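PDB 4YS6: putative solute-binding component of ABC transporter from Clostridium phytofermentans, which probably captures sugars for an ABC transporter, and here holds beta-D-glucose in its binding cleft. Local coordinates for residues L126-D131 with Y322-N326. Numbering follows the deposited sequence.
Sequences LIMNSD and YDNGN
Asn324 reaches into the bend of loop 126-131 of this solute-binding protein of the periplasmic-binding-protein fold. Its own segment, 322-326, is shaped by two overlapping Asx turns, the first closed by Gly325 N, 2.8 Å from Asp323 OD1. The Asn324 amide nitrogen ND2 donates to two carbonyls: Ile127 O at 2.9 Å and Ser130 O at 3.0 Å. Both acceptors lie close to the amide plane, which fixes the rotation of the group, and Ser130 O is met in its carbonyl plane on a lone pair. With chi1 at 84°, CG sits between the backbone N and the carbonyl carbon, turning the amide into the bend while the main-chain carbonyl faces Asn129. That carbonyl takes a nearly straight bond from Asn129 N, 2.7 Å from Asn324 O. Thus the buried residue joins the loops after strand 119-123 and before strand 331-339, two strands of one mixed sheet with 135-139 between them. Leu126 crosses the Asn324 side chain at about a right angle, its CD2 3.7 Å from Asn324 CB and also touching CB of Tyr322, whose ring stacks with Phe181. At the exposed end Asn326 ND2 lies 3.6 Å from Asp131 CB. Asn324 OD1 accepts from Gly327 N and, closing the second Asx turn, from Asn326 N, 2.9 Å away and above its carbonyl plane.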
ATOM      1  N   LEU A 126      -8.721   3.089   3.805  1.00 11.65           N
ATOM      2  CA  LEU A 126      -9.941   3.391   4.523  1.00 11.27           C
ATOM      3  C   LEU A 126     -10.204   4.918   4.560  1.00 11.95           C
ATOM      4  O   LEU A 126      -9.298   5.721   4.779  1.00 13.67           O
ATOM      5  CB  LEU A 126      -9.871   2.787   5.920  1.00 13.02           C
ATOM      6  CG  LEU A 126     -11.139   2.866   6.765  1.00 15.77           C
ATOM      7  CD1 LEU A 126     -12.308   2.163   6.111  1.00 17.00           C
ATOM      8  CD2 LEU A 126     -10.879   2.328   8.174  1.00 15.60           C
ATOM      9  N   ILE A 127     -11.457   5.293   4.329  1.00 11.73           N
ATOM     10  CA  ILE A 127     -11.911   6.684   4.420  1.00 11.82           C
ATOM     11  C   ILE A 127     -12.314   6.947   5.861  1.00 12.79           C
ATOM     12  O   ILE A 127     -13.088   6.175   6.429  1.00 13.77           O
ATOM     13  CB  ILE A 127     -13.077   6.938   3.453  1.00 15.67           C
ATOM     14  CG1 ILE A 127     -12.568   6.859   2.009  1.00 17.11           C
ATOM     15  CG2 ILE A 127     -13.745   8.283   3.722  1.00 19.54           C
ATOM     16  CD1 ILE A 127     -13.660   6.754   0.975  1.00 18.34           C
HETATM   17  N   MSE A 128     -11.736   7.992   6.455  1.00 13.28           N
HETATM   18  CA  MSE A 128     -11.765   8.225   7.897  1.00 13.04           C
HETATM   19  C   MSE A 128     -12.737   9.332   8.315  1.00 18.70           C
HETATM   20  O   MSE A 128     -12.983  10.279   7.558  1.00 15.12           O
HETATM   21  CB  MSE A 128     -10.348   8.592   8.408  1.00 13.07           C
HETATM   22  CG  MSE A 128      -9.223   7.709   7.989  1.00 13.29           C
HETATM   23 SE   MSE A 128      -9.494   5.850   8.502  1.00 24.47          SE
HETATM   24  CE  MSE A 128      -9.170   6.052  10.424  1.00 16.68           C
ATOM     25  N   ASN A 129     -13.244   9.237   9.543  1.00 16.63           N
ATOM     26  CA  ASN A 129     -14.085  10.273  10.134  1.00 17.66           C
ATOM     27  C   ASN A 129     -15.246  10.685   9.268  1.00 20.64           C
ATOM     28  O   ASN A 129     -15.546  11.877   9.148  1.00 22.14           O
ATOM     29  CB  ASN A 129     -13.263  11.515  10.453  1.00 20.16           C
ATOM     30  CG  ASN A 129     -12.335  11.305  11.599  1.00 28.64           C
ATOM     31  OD1 ASN A 129     -12.541  10.407  12.416  1.00 24.99           O
ATOM     32  ND2 ASN A 129     -11.315  12.151  11.695  1.00 34.64           N
ATOM     33  N   SER A 130     -15.889   9.699   8.657  1.00 15.10           N
ATOM     34  CA  SER A 130     -17.091   9.920   7.865  1.00 14.67           C
ATOM     35  C   SER A 130     -18.103   8.847   8.140  1.00 18.85           C
ATOM     36  O   SER A 130     -17.743   7.686   8.182  1.00 18.22           O
ATOM     37  CB  SER A 130     -16.768   9.926   6.371  1.00 17.50           C
ATOM     38  OG  SER A 130     -17.968   9.995   5.608  1.00 17.35           O
ATOM     39  N   ASP A 131     -19.362   9.223   8.324  1.00 15.25           N
ATOM     40  CA  ASP A 131     -20.426   8.231   8.452  1.00 15.59           C
ATOM     41  C   ASP A 131     -21.039   7.828   7.103  1.00 19.01           C
ATOM     42  O   ASP A 131     -22.074   7.166   7.059  1.00 21.12           O
ATOM     43  CB  ASP A 131     -21.524   8.752   9.389  1.00 18.89           C
ATOM     44  CG  ASP A 131     -22.160  10.051   8.910  1.00 32.73           C
ATOM     45  OD1 ASP A 131     -21.994  10.409   7.726  1.00 28.66           O
ATOM     46  OD2 ASP A 131     -22.847  10.716   9.734  1.00 35.64           O
ATOM     47  N   TYR A 322     -11.301  -2.756  11.271  1.00 13.96           N
ATOM     48  CA  TYR A 322     -11.176  -1.408  10.717  1.00 14.30           C
ATOM     49  C   TYR A 322     -12.264  -0.481  11.237  1.00 17.36           C
ATOM     50  O   TYR A 322     -13.414  -0.532  10.814  1.00 18.41           O
ATOM     51  CB  TYR A 322     -11.191  -1.479   9.196  1.00 12.50           C
ATOM     52  CG  TYR A 322      -9.895  -2.033   8.660  1.00 13.18           C
ATOM     53  CD1 TYR A 322      -8.744  -1.243   8.606  1.00 16.68           C
ATOM     54  CD2 TYR A 322      -9.790  -3.353   8.249  1.00 13.67           C
ATOM     55  CE1 TYR A 322      -7.557  -1.754   8.122  1.00 16.35           C
ATOM     56  CE2 TYR A 322      -8.592  -3.857   7.763  1.00 14.10           C
ATOM     57  CZ  TYR A 322      -7.487  -3.063   7.715  1.00 17.86           C
ATOM     58  OH  TYR A 322      -6.306  -3.590   7.240  1.00 20.36           O
ATOM     59  N   ASP A 323     -11.861   0.350  12.185  1.00 13.41           N
ATOM     60  CA  ASP A 323     -12.695   1.427  12.716  1.00 16.02           C
ATOM     61  C   ASP A 323     -12.247   2.698  12.035  1.00 12.66           C
ATOM     62  O   ASP A 323     -11.060   3.048  12.098  1.00 16.81           O
ATOM     63  CB  ASP A 323     -12.527   1.511  14.232  1.00 22.13           C
ATOM     64  CG  ASP A 323     -13.455   2.524  14.891  1.00 34.32           C
ATOM     65  OD1 ASP A 323     -13.706   3.608  14.322  1.00 21.53           O
ATOM     66  OD2 ASP A 323     -13.932   2.224  16.005  1.00 39.65           O
ATOM     67  N   ASN A 324     -13.138   3.382  11.341  1.00 15.53           N
ATOM     68  CA  ASN A 324     -12.697   4.550  10.585  1.00 13.77           C
ATOM     69  C   ASN A 324     -12.790   5.848  11.379  1.00 17.42           C
ATOM     70  O   ASN A 324     -12.610   6.933  10.833  1.00 16.05           O
ATOM     71  CB  ASN A 324     -13.486   4.670   9.274  1.00 12.79           C
ATOM     72  CG  ASN A 324     -14.820   5.370   9.434  1.00 13.18           C
ATOM     73  OD1 ASN A 324     -15.489   5.293  10.483  1.00 15.21           O
ATOM     74  ND2 ASN A 324     -15.247   6.035   8.361  1.00 13.47           N
ATOM     75  N   GLY A 325     -13.056   5.748  12.668  1.00 16.15           N
ATOM     76  CA  GLY A 325     -13.206   6.936  13.502  1.00 21.02           C
ATOM     77  C   GLY A 325     -14.661   7.219  13.823  1.00 22.13           C
ATOM     78  O   GLY A 325     -14.985   7.737  14.887  1.00 21.54           O
ATOM     79  N   ASN A 326     -15.553   6.885  12.901  1.00 16.00           N
ATOM     80  CA  ASN A 326     -16.980   6.935  13.188  1.00 16.14           C
ATOM     81  C   ASN A 326     -17.490   5.571  13.653  1.00 19.75           C
ATOM     82  O   ASN A 326     -18.465   5.471  14.371  1.00 21.69           O
ATOM     83  CB  ASN A 326     -17.739   7.417  11.955  1.00 17.16           C
ATOM     84  CG  ASN A 326     -19.242   7.359  12.132  1.00 21.99           C
ATOM     85  OD1 ASN A 326     -19.851   8.191  12.808  1.00 26.54           O
ATOM     86  ND2 ASN A 326     -19.852   6.381  11.506  1.00 16.32           N
TER